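Local coordinates for immunomodulatory active chitinase (Trichuris suis, PDB 6G9C), which probably binds and hydrolyses chitin as a secreted glycosyl hydrolase family 18 enzyme, and displays immunomodulatory properties in inflammatory lung disease, at residues W83-D87 with V88-G92; Y163-L166 with C167-I170; S255-W258 with S259-M263; I354-I357 with K358-Y362. All coordinates share one frame; numbering follows the deposited sequence.

All four contacts are local, each within one helix of the family 18 TIM barrel or around one of its ends. Contact 1 starts helix 85-94, contact 2 lies well inside helix 160-181, and contacts 3 and 4 finish helices 251-261 and 347-360 with Schellman motifs. Each is partly buried; contact 1 buries polar Asn84 and Asp85, whereas in contacts 3 and 4 the charged residues lie toward the surface; contact 2 has no fully exposed residue. A tyrosine or tryptophan ring serves each, covered by Asp85 CB, by the Cys167 sulfur, or by the aliphatic parts of Lys261 and Glu360. Contacts 3 and 4 touch through Ser255, Lys256, Trp356 and Tyr362, whereas contact 1 lies across the chain's centre from both.

Contact 1 of 4, residues W83-D87 with V88-G92; sequences WNDID and VLYPG
The Tyr90 ring lies against Asp85 and Ile86 in the first turn of helix 85-94. Asp85 CB sits over one ring face, 3.9 Å from the centroid of Tyr90, a CH-pi contact 24° off the normal. The Asp85 carboxylate runs almost parallel to that ring, their planes 2° apart. Farther round, Ile86 CG1 packs on Tyr90 CE2, 3.6 Å away. Both residues reach the ring because Tyr90 CG is anti to its own carbonyl carbon (chi1 -68°), which folds the ring back along the chain. A water closes the polar side: it donates to Asp85 OD2 (2.7 Å) and accepts from Tyr90 OH (2.7 Å). The other carboxylate oxygen, OD1, is bonded to Tyr67 OH, while OD2 also takes Glu82 N, so the group is held from several directions. Behind this layer is the backbone. Asn84 O accepts Leu89 N at 2.9 Å in the carbonyl plane and Val88 N at 3.0 Å from above that plane. Tyr90 N reaches back five residues to Asp85 O (2.7 Å), a wide pi-type turn, and Pro91, which has no N-H to give, kinks the helix just beyond. Asn84 ND2 is bonded to Gln44 OE1. Outside, Tyr67 of strand 64-72 and Phe145, shortly before strand 147-151, meet the Tyr90 ring edge-to-face, seating the start of helix 85-94 against the barrel.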
loop_
_atom_site.group_PDB
_atom_site.type_symbol
_atom_site.label_atom_id
_atom_site.label_comp_id
_atom_site.label_asym_id
_atom_site.label_seq_id
_atom_site.Cartn_x
_atom_site.Cartn_y
_atom_site.Cartn_z
ATOM N N TRP A 83 -10.161 7.745 -17.988
ATOM C CA TRP A 83 -8.861 8.297 -18.343
ATOM C C TRP A 83 -7.919 8.418 -17.153
ATOM O O TRP A 83 -6.700 8.480 -17.350
ATOM C CB TRP A 83 -9.053 9.676 -18.975
ATOM C CG TRP A 83 -9.510 10.697 -17.979
ATOM C CD1 TRP A 83 -10.790 10.903 -17.535
ATOM C CD2 TRP A 83 -8.686 11.641 -17.282
ATOM N NE1 TRP A 83 -10.811 11.922 -16.611
ATOM C CE2 TRP A 83 -9.534 12.394 -16.440
ATOM C CE3 TRP A 83 -7.316 11.926 -17.289
ATOM C CZ2 TRP A 83 -9.055 13.411 -15.615
ATOM C CZ3 TRP A 83 -6.842 12.936 -16.471
ATOM C CH2 TRP A 83 -7.709 13.667 -15.646
ATOM N N ASN A 84 -8.445 8.472 -15.925
ATOM C CA ASN A 84 -7.616 8.687 -14.745
ATOM C C ASN A 84 -7.704 7.536 -13.749
ATOM O O ASN A 84 -7.396 7.728 -12.570
ATOM C CB ASN A 84 -7.973 10.018 -14.067
ATOM C CG ASN A 84 -9.442 10.108 -13.661
ATOM O OD1 ASN A 84 -10.277 9.336 -14.126
ATOM N ND2 ASN A 84 -9.760 11.070 -12.797
ATOM N N ASP A 85 -8.120 6.345 -14.190
ATOM C CA ASP A 85 -8.180 5.196 -13.287
ATOM C C ASP A 85 -6.789 4.840 -12.768
ATOM O O ASP A 85 -6.519 4.913 -11.561
ATOM C CB ASP A 85 -8.797 3.987 -13.999
ATOM C CG ASP A 85 -10.318 4.028 -14.051
ATOM O OD1 ASP A 85 -10.949 4.565 -13.116
ATOM O OD2 ASP A 85 -10.883 3.508 -15.039
ATOM N N ILE A 86 -5.893 4.446 -13.680
ATOM C CA ILE A 86 -4.567 3.965 -13.294
ATOM C C ILE A 86 -3.764 5.068 -12.627
ATOM O O ILE A 86 -3.098 4.840 -11.610
ATOM C CB ILE A 86 -3.829 3.402 -14.521
ATOM C CG1 ILE A 86 -4.404 2.044 -14.915
ATOM C CG2 ILE A 86 -2.335 3.295 -14.250
ATOM C CD1 ILE A 86 -4.081 1.651 -16.351
ATOM N N ASP A 87 -3.836 6.288 -13.169
ATOM C CA ASP A 87 -3.004 7.383 -12.684
ATOM C C ASP A 87 -3.504 7.987 -11.374
ATOM O O ASP A 87 -2.688 8.457 -10.575
ATOM C CB ASP A 87 -2.912 8.475 -13.754
ATOM C CG ASP A 87 -2.040 8.065 -14.928
ATOM O OD1 ASP A 87 -1.347 7.034 -14.815
ATOM O OD2 ASP A 87 -2.049 8.768 -15.963
ATOM N N VAL A 88 -4.817 8.008 -11.127
ATOM C CA VAL A 88 -5.337 8.800 -10.014
ATOM C C VAL A 88 -6.227 7.972 -9.094
ATOM O O VAL A 88 -5.976 7.878 -7.887
ATOM C CB VAL A 88 -6.103 10.034 -10.533
ATOM C CG1 VAL A 88 -6.665 10.835 -9.378
ATOM C CG2 VAL A 88 -5.190 10.920 -11.379
ATOM N N LEU A 89 -7.268 7.357 -9.655
ATOM C CA LEU A 89 -8.318 6.789 -8.817
ATOM C C LEU A 89 -7.916 5.457 -8.191
ATOM O O LEU A 89 -8.188 5.239 -7.003
ATOM C CB LEU A 89 -9.611 6.637 -9.626
ATOM C CG LEU A 89 -10.220 7.937 -10.152
ATOM C CD1 LEU A 89 -11.543 7.617 -10.846
ATOM C CD2 LEU A 89 -10.425 8.968 -9.014
ATOM N N TYR A 90 -7.313 4.540 -8.962
ATOM C CA TYR A 90 -6.812 3.301 -8.362
ATOM C C TYR A 90 -5.901 3.577 -7.172
ATOM O O TYR A 90 -6.157 3.029 -6.086
ATOM C CB TYR A 90 -6.033 2.428 -9.364
ATOM C CG TYR A 90 -6.800 1.786 -10.506
ATOM C CD1 TYR A 90 -8.195 1.810 -10.572
ATOM C CD2 TYR A 90 -6.103 1.145 -11.531
ATOM C CE1 TYR A 90 -8.867 1.206 -11.642
ATOM C CE2 TYR A 90 -6.758 0.556 -12.584
ATOM C CZ TYR A 90 -8.135 0.580 -12.639
ATOM O OH TYR A 90 -8.753 -0.024 -13.720
ATOM N N PRO A 91 -4.838 4.381 -7.290
ATOM C CA PRO A 91 -3.996 4.612 -6.107
ATOM C C PRO A 91 -4.716 5.384 -5.027
ATOM O O PRO A 91 -4.411 5.189 -3.846
ATOM C CB PRO A 91 -2.803 5.401 -6.661
ATOM C CG PRO A 91 -3.316 6.051 -7.868
ATOM C CD PRO A 91 -4.312 5.102 -8.464
ATOM N N GLY A 92 -5.659 6.255 -5.402
ATOM C CA GLY A 92 -6.452 6.945 -4.402
ATOM C C GLY A 92 -7.254 5.990 -3.539
ATOM O O GLY A 92 -7.340 6.166 -2.321
HETATM O O HOH W 1 -11.141 0.886 -14.472
#

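Contact 2 of 4, residues Y163-L166 with C167-I170; sequences YLLL and CQEI
Gln168 N donates to Leu164 O at 2.8 Å, and Glu169 N to Leu165 O at the same length, two of four consecutive alpha-helical bonds that run from Cys167 to Ile170. On the inner side of the helix the Cys167 sulfur stands over one face of the Tyr163 ring, 4.1 Å from SG to the centroid and 24° off the normal, displaced toward the rim near CE2. This is a sulfur-aromatic contact between residues one helical turn apart. It forms because Tyr163 CG is anti to its backbone N (chi1 -178°), while Cys167 SG turns back toward its own N. Three residues on, Leu166 CG and CD1 meet the end of Ile170, CG lying 3.8 Å from Ile170 CD1. The outer side is mixed in character: the amide of Gln168 crosses the branch of Leu164, with NE2 3.7 Å from Leu164 CG. Glu169, extended beyond CG, crosses Leu165 at a slant, and its OE1 is held by a salt bridge to Arg129. Helix 160-181 joins strands 147-151 and 187-193 in a beta-alpha-beta crossover of the barrel; Cys167 and Ile170 press on both strands, with helix 126-142 beside Leu165 and Glu169 and helix 205-211 beside Leu164.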
loop_
_atom_site.group_PDB
_atom_site.type_symbol
_atom_site.label_atom_id
_atom_site.label_comp_id
_atom_site.label_asym_id
_atom_site.label_seq_id
_atom_site.Cartn_x
_atom_site.Cartn_y
_atom_site.Cartn_z
ATOM N N TYR A 163 -19.395 -20.196 -18.850
ATOM C CA TYR A 163 -19.239 -19.360 -17.660
ATOM C C TYR A 163 -18.538 -20.127 -16.542
ATOM O O TYR A 163 -17.652 -19.592 -15.861
ATOM C CB TYR A 163 -20.605 -18.865 -17.202
ATOM C CG TYR A 163 -20.553 -17.942 -16.006
ATOM C CD1 TYR A 163 -20.349 -16.580 -16.164
ATOM C CD2 TYR A 163 -20.719 -18.437 -14.718
ATOM C CE1 TYR A 163 -20.314 -15.722 -15.064
ATOM C CE2 TYR A 163 -20.685 -17.590 -13.617
ATOM C CZ TYR A 163 -20.478 -16.242 -13.795
ATOM O OH TYR A 163 -20.446 -15.422 -12.687
ATOM N N LEU A 164 -18.924 -21.389 -16.345
ATOM C CA LEU A 164 -18.290 -22.216 -15.326
ATOM C C LEU A 164 -16.829 -22.481 -15.663
ATOM O O LEU A 164 -15.959 -22.424 -14.783
ATOM C CB LEU A 164 -19.053 -23.533 -15.180
ATOM C CG LEU A 164 -18.386 -24.575 -14.277
ATOM C CD1 LEU A 164 -18.313 -24.037 -12.859
ATOM C CD2 LEU A 164 -19.085 -25.927 -14.329
ATOM N N LEU A 165 -16.541 -22.782 -16.933
ATOM C CA LEU A 165 -15.157 -22.975 -17.359
ATOM C C LEU A 165 -14.332 -21.716 -17.114
ATOM O O LEU A 165 -13.225 -21.778 -16.566
ATOM C CB LEU A 165 -15.115 -23.366 -18.833
ATOM C CG LEU A 165 -15.482 -24.820 -19.151
ATOM C CD1 LEU A 165 -15.799 -24.988 -20.634
ATOM C CD2 LEU A 165 -14.392 -25.802 -18.702
ATOM N N LEU A 166 -14.863 -20.558 -17.515
ATOM C CA LEU A 166 -14.180 -19.298 -17.236
ATOM C C LEU A 166 -13.847 -19.164 -15.748
ATOM O O LEU A 166 -12.706 -18.848 -15.379
ATOM C CB LEU A 166 -15.041 -18.127 -17.713
ATOM C CG LEU A 166 -14.557 -16.718 -17.360
ATOM C CD1 LEU A 166 -13.232 -16.422 -18.031
ATOM C CD2 LEU A 166 -15.598 -15.697 -17.771
ATOM N N CYS A 167 -14.823 -19.428 -14.872
ATOM C CA CYS A 167 -14.575 -19.267 -13.438
ATOM C C CYS A 167 -13.576 -20.298 -12.911
ATOM O O CYS A 167 -12.702 -19.957 -12.105
ATOM C CB CYS A 167 -15.885 -19.342 -12.659
ATOM S SG CYS A 167 -16.964 -17.930 -12.942
ATOM N N GLN A 168 -13.669 -21.554 -13.359
ATOM C CA GLN A 168 -12.702 -22.551 -12.919
ATOM C C GLN A 168 -11.294 -22.182 -13.373
ATOM O O GLN A 168 -10.325 -22.357 -12.623
ATOM C CB GLN A 168 -13.093 -23.936 -13.456
ATOM C CG GLN A 168 -14.389 -24.475 -12.861
ATOM C CD GLN A 168 -14.885 -25.701 -13.599
ATOM O OE1 GLN A 168 -14.603 -25.871 -14.786
ATOM N NE2 GLN A 168 -15.607 -26.571 -12.898
ATOM N N GLU A 169 -11.162 -21.669 -14.604
ATOM C CA GLU A 169 -9.841 -21.325 -15.131
ATOM C C GLU A 169 -9.267 -20.066 -14.469
ATOM O O GLU A 169 -8.047 -19.979 -14.263
ATOM C CB GLU A 169 -9.918 -21.165 -16.649
ATOM C CG GLU A 169 -10.117 -22.526 -17.370
ATOM C CD GLU A 169 -10.661 -22.409 -18.791
ATOM O OE1 GLU A 169 -10.591 -21.317 -19.391
ATOM O OE2 GLU A 169 -11.168 -23.428 -19.308
ATOM N N ILE A 170 -10.115 -19.080 -14.147
ATOM C CA ILE A 170 -9.641 -17.901 -13.404
ATOM C C ILE A 170 -9.022 -18.328 -12.080
ATOM O O ILE A 170 -7.888 -17.952 -11.750
ATOM C CB ILE A 170 -10.777 -16.885 -13.174
ATOM C CG1 ILE A 170 -11.106 -16.106 -14.456
ATOM C CG2 ILE A 170 -10.410 -15.877 -12.015
ATOM C CD1 ILE A 170 -12.494 -15.427 -14.426
#

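Contact 3 of 4, residues S255-W258 with S259-M263; sequences SKYW and SDKGM
Trp258 O and Met263 N close a Schellman motif at the end of helix 251-261, in the TIM-barrel domain. Met263 N gives the long bond of this cap, 3.1 Å to Trp258 O, and Gly262 N gives the shorter loop, 3.0 Å to Ser259 O. Trp258 O also receives weak bonds from Lys261 N and Gly262 N, so three amides converge on one oxygen. Gly262 has a positive phi of 120°, where a CB would collide with the preceding carbonyl oxygen; glycine meets that demand. A salt bridge on the outer side joins Lys256 to Asp260: NZ of Lys256 lies 3.0 Å from Asp260 OD2, on its syn lone pair. A bend at the end of the lysine (chi4 -64°) brings the ammonium down to the carboxylate. CH-pi packing joins the next pair. Lys261 runs beside Tyr257, and its CG covers one ring face 3.8 Å from the centroid of Tyr257, near the CE2 rim. Both polar ends then converge on Asp200 OD1, which takes a hydrogen bond from Tyr257 OH and a salt bridge from Lys261 NZ. The apolar side faces the barrel, where Trp258 and Met263 lie side by side between strand 268-281 and helix 205-211. Trp258 NE1 is bonded to Ser193 O, and at the far end of the indole Met263 CE is 4.1 Å from Trp258 CZ3.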
loop_
_atom_site.group_PDB
_atom_site.type_symbol
_atom_site.label_atom_id
_atom_site.label_comp_id
_atom_site.label_asym_id
_atom_site.label_seq_id
_atom_site.Cartn_x
_atom_site.Cartn_y
_atom_site.Cartn_z
ATOM N N SER A 255 -32.495 -14.890 -2.318
ATOM C CA SER A 255 -31.377 -15.472 -1.578
ATOM C C SER A 255 -31.658 -16.928 -1.209
ATOM O O SER A 255 -30.783 -17.794 -1.348
ATOM C CB SER A 255 -31.089 -14.633 -0.331
ATOM O OG SER A 255 -32.161 -14.715 0.594
ATOM N N LYS A 256 -32.877 -17.219 -0.748
ATOM C CA LYS A 256 -33.237 -18.597 -0.448
ATOM C C LYS A 256 -33.104 -19.481 -1.678
ATOM O O LYS A 256 -32.754 -20.660 -1.558
ATOM C CB LYS A 256 -34.664 -18.667 0.103
ATOM C CG LYS A 256 -35.171 -20.077 0.373
ATOM C CD LYS A 256 -36.567 -20.048 0.981
ATOM C CE LYS A 256 -36.932 -21.382 1.614
ATOM N NZ LYS A 256 -37.011 -22.472 0.604
ATOM N N TYR A 257 -33.369 -18.931 -2.866
ATOM C CA TYR A 257 -33.261 -19.739 -4.076
ATOM C C TYR A 257 -31.812 -20.138 -4.343
ATOM O O TYR A 257 -31.531 -21.297 -4.661
ATOM C CB TYR A 257 -33.843 -18.999 -5.281
ATOM C CG TYR A 257 -33.994 -19.917 -6.482
ATOM C CD1 TYR A 257 -35.000 -20.871 -6.524
ATOM C CD2 TYR A 257 -33.106 -19.853 -7.553
ATOM C CE1 TYR A 257 -35.134 -21.728 -7.611
ATOM C CE2 TYR A 257 -33.234 -20.705 -8.641
ATOM C CZ TYR A 257 -34.251 -21.633 -8.658
ATOM O OH TYR A 257 -34.385 -22.474 -9.727
ATOM N N TRP A 258 -30.879 -19.188 -4.223
ATOM C CA TRP A 258 -29.467 -19.527 -4.379
ATOM C C TRP A 258 -29.047 -20.596 -3.379
ATOM O O TRP A 258 -28.321 -21.536 -3.732
ATOM C CB TRP A 258 -28.608 -18.275 -4.232
ATOM C CG TRP A 258 -28.466 -17.542 -5.515
ATOM C CD1 TRP A 258 -29.294 -16.570 -6.000
ATOM C CD2 TRP A 258 -27.432 -17.719 -6.495
ATOM N NE1 TRP A 258 -28.839 -16.131 -7.220
ATOM C CE2 TRP A 258 -27.705 -16.826 -7.553
ATOM C CE3 TRP A 258 -26.301 -18.542 -6.578
ATOM C CZ2 TRP A 258 -26.889 -16.731 -8.679
ATOM C CZ3 TRP A 258 -25.486 -18.444 -7.704
ATOM C CH2 TRP A 258 -25.788 -17.546 -8.736
ATOM N N SER A 259 -29.511 -20.480 -2.131
ATOM C CA SER A 259 -29.273 -21.529 -1.145
ATOM C C SER A 259 -29.862 -22.856 -1.608
ATOM O O SER A 259 -29.178 -23.891 -1.597
ATOM C CB SER A 259 -29.863 -21.123 0.203
ATOM O OG SER A 259 -29.584 -22.090 1.204
ATOM N N ASP A 260 -31.134 -22.846 -2.030
ATOM C CA ASP A 260 -31.781 -24.092 -2.443
ATOM C C ASP A 260 -31.065 -24.728 -3.628
ATOM O O ASP A 260 -31.110 -25.951 -3.796
ATOM C CB ASP A 260 -33.252 -23.848 -2.796
ATOM C CG ASP A 260 -34.127 -23.619 -1.573
ATOM O OD1 ASP A 260 -33.748 -24.047 -0.458
ATOM O OD2 ASP A 260 -35.214 -23.021 -1.739
ATOM N N LYS A 261 -30.395 -23.919 -4.449
ATOM C CA LYS A 261 -29.691 -24.411 -5.624
ATOM C C LYS A 261 -28.299 -24.935 -5.305
ATOM O O LYS A 261 -27.663 -25.521 -6.185
ATOM C CB LYS A 261 -29.595 -23.304 -6.674
ATOM C CG LYS A 261 -30.941 -22.923 -7.262
ATOM C CD LYS A 261 -31.317 -23.837 -8.401
ATOM C CE LYS A 261 -30.413 -23.615 -9.603
ATOM N NZ LYS A 261 -30.859 -24.454 -10.758
ATOM N N GLY A 262 -27.802 -24.725 -4.089
ATOM C CA GLY A 262 -26.569 -25.370 -3.683
ATOM C C GLY A 262 -25.435 -24.444 -3.298
ATOM O O GLY A 262 -24.310 -24.908 -3.100
ATOM N N MET A 263 -25.705 -23.141 -3.176
ATOM C CA MET A 263 -24.687 -22.197 -2.735
ATOM C C MET A 263 -24.747 -22.063 -1.220
ATOM O O MET A 263 -25.785 -21.641 -0.689
ATOM C CB MET A 263 -24.879 -20.839 -3.391
ATOM C CG MET A 263 -23.817 -19.795 -3.018
ATOM S SD MET A 263 -22.168 -20.208 -3.641
ATOM C CE MET A 263 -22.408 -20.003 -5.407
#

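Contact 4 of 4, residues I354-I357 with K358-Y362; sequences INWI and KQENY
Trp356 and Glu360 share both a backbone bond and a side-chain contact. Glu360 N donates to Trp356 O at 2.9 Å, nearly in line with the carbonyl, while Glu360 CG rests over the indole, 3.6 Å from the centroid of the Trp356 five-membered ring. The bend at Glu360 chi2 (-57°) turns its carboxylate toward the Gln359 amide, where OE2 accepts Gln359 NE2 at 2.8 Å on the anti lone pair. That same NE2 lies near Trp356 CD1, with the amide and indole planes 68° apart. Two earlier carbonyls are paired in the usual helical way: Asn355 O takes Gln359 N at 3.0 Å, and Ile354 O takes Lys358 N more loosely at 3.3 Å. Lys358 NZ is bound by Ile397 O, which ties this helix to helix 392-398. Ile357 O accepts Tyr362 N at 3.2 Å, and Lys358 O takes a weak bond from Asn361 N. Tyr362 O is in turn bonded by Lys266 NZ. The turn out of the helix at Asn361 brings Tyr362 CE2 to 3.4 Å from Trp356 CH2; their rings are nearly parallel, at 28°, but slid apart with little overlap. Both rings also meet helix 251-261, while Ile357 faces strand 268-281. With Asn361 at positive phi in the C-prime place, this is a Schellman motif, here ending helix 347-360 just before barrel strand 364-368.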
loop_
_atom_site.group_PDB
_atom_site.type_symbol
_atom_site.label_atom_id
_atom_site.label_comp_id
_atom_site.label_asym_id
_atom_site.label_seq_id
_atom_site.Cartn_x
_atom_site.Cartn_y
_atom_site.Cartn_z
ATOM N N ILE A 354 -30.421 -5.734 7.238
ATOM C CA ILE A 354 -29.157 -6.164 7.836
ATOM C C ILE A 354 -29.399 -7.014 9.080
ATOM O O ILE A 354 -28.665 -7.977 9.341
ATOM C CB ILE A 354 -28.273 -4.940 8.132
ATOM C CG1 ILE A 354 -27.926 -4.234 6.819
ATOM C CG2 ILE A 354 -26.987 -5.347 8.864
ATOM C CD1 ILE A 354 -27.183 -2.936 6.995
ATOM N N ASN A 355 -30.408 -6.662 9.886
ATOM C CA ASN A 355 -30.773 -7.514 11.013
ATOM C C ASN A 355 -31.317 -8.852 10.528
ATOM O O ASN A 355 -31.087 -9.889 11.161
ATOM C CB ASN A 355 -31.801 -6.811 11.902
ATOM C CG ASN A 355 -31.168 -5.805 12.842
ATOM O OD1 ASN A 355 -30.200 -6.106 13.540
ATOM N ND2 ASN A 355 -31.717 -4.602 12.867
ATOM N N TRP A 356 -32.032 -8.847 9.399
ATOM C CA TRP A 356 -32.494 -10.099 8.805
ATOM C C TRP A 356 -31.320 -10.975 8.353
ATOM O O TRP A 356 -31.315 -12.189 8.589
ATOM C CB TRP A 356 -33.426 -9.795 7.631
ATOM C CG TRP A 356 -33.855 -11.011 6.876
ATOM C CD1 TRP A 356 -34.899 -11.838 7.173
ATOM C CD2 TRP A 356 -33.246 -11.541 5.693
ATOM N NE1 TRP A 356 -34.979 -12.851 6.245
ATOM C CE2 TRP A 356 -33.976 -12.688 5.324
ATOM C CE3 TRP A 356 -32.160 -11.150 4.905
ATOM C CZ2 TRP A 356 -33.652 -13.453 4.206
ATOM C CZ3 TRP A 356 -31.837 -11.917 3.795
ATOM C CH2 TRP A 356 -32.581 -13.050 3.455
ATOM N N ILE A 357 -30.321 -10.374 7.692
ATOM C CA ILE A 357 -29.124 -11.120 7.284
ATOM C C ILE A 357 -28.562 -11.897 8.466
ATOM O O ILE A 357 -28.215 -13.081 8.354
ATOM C CB ILE A 357 -28.062 -10.169 6.703
ATOM C CG1 ILE A 357 -28.519 -9.548 5.387
ATOM C CG2 ILE A 357 -26.725 -10.897 6.489
ATOM C CD1 ILE A 357 -27.538 -8.484 4.905
ATOM N N LYS A 358 -28.474 -11.241 9.623
ATOM C CA LYS A 358 -27.936 -11.905 10.803
ATOM C C LYS A 358 -28.868 -13.013 11.283
ATOM O O LYS A 358 -28.409 -14.088 11.689
ATOM C CB LYS A 358 -27.694 -10.876 11.910
ATOM C CG LYS A 358 -26.632 -11.274 12.911
ATOM C CD LYS A 358 -26.623 -10.357 14.116
ATOM C CE LYS A 358 -26.360 -8.923 13.709
ATOM N NZ LYS A 358 -26.068 -8.073 14.898
ATOM N N GLN A 359 -30.180 -12.773 11.230
ATOM C CA GLN A 359 -31.134 -13.761 11.722
ATOM C C GLN A 359 -31.065 -15.046 10.911
ATOM O O GLN A 359 -31.122 -16.146 11.472
ATOM C CB GLN A 359 -32.548 -13.181 11.685
ATOM C CG GLN A 359 -33.651 -14.149 12.101
ATOM C CD GLN A 359 -35.039 -13.630 11.751
ATOM O OE1 GLN A 359 -35.773 -13.155 12.618
ATOM N NE2 GLN A 359 -35.403 -13.717 10.475
ATOM N N GLU A 360 -30.939 -14.927 9.593
ATOM C CA GLU A 360 -30.922 -16.067 8.690
ATOM C C GLU A 360 -29.525 -16.618 8.463
ATOM O O GLU A 360 -29.386 -17.653 7.803
ATOM C CB GLU A 360 -31.539 -15.678 7.338
ATOM C CG GLU A 360 -32.992 -15.231 7.425
ATOM C CD GLU A 360 -33.887 -16.283 8.057
ATOM O OE1 GLU A 360 -33.896 -17.434 7.567
ATOM O OE2 GLU A 360 -34.572 -15.959 9.049
ATOM N N ASN A 361 -28.497 -15.943 8.984
ATOM C CA ASN A 361 -27.107 -16.378 8.861
ATOM C C ASN A 361 -26.674 -16.486 7.401
ATOM O O ASN A 361 -26.050 -17.463 6.984
ATOM C CB ASN A 361 -26.877 -17.701 9.597
ATOM C CG ASN A 361 -27.682 -17.796 10.874
ATOM O OD1 ASN A 361 -27.365 -17.147 11.874
ATOM N ND2 ASN A 361 -28.745 -18.596 10.844
ATOM N N TYR A 362 -26.996 -15.459 6.616
ATOM C CA TYR A 362 -26.371 -15.356 5.307
ATOM C C TYR A 362 -24.944 -14.835 5.479
ATOM O O TYR A 362 -24.477 -14.591 6.594
ATOM C CB TYR A 362 -27.221 -14.492 4.375
ATOM C CG TYR A 362 -28.380 -15.276 3.803
ATOM C CD1 TYR A 362 -28.170 -16.214 2.798
ATOM C CD2 TYR A 362 -29.675 -15.106 4.284
ATOM C CE1 TYR A 362 -29.217 -16.956 2.280
ATOM C CE2 TYR A 362 -30.736 -15.846 3.767
ATOM C CZ TYR A 362 -30.494 -16.768 2.762
ATOM O OH TYR A 362 -31.527 -17.512 2.235
#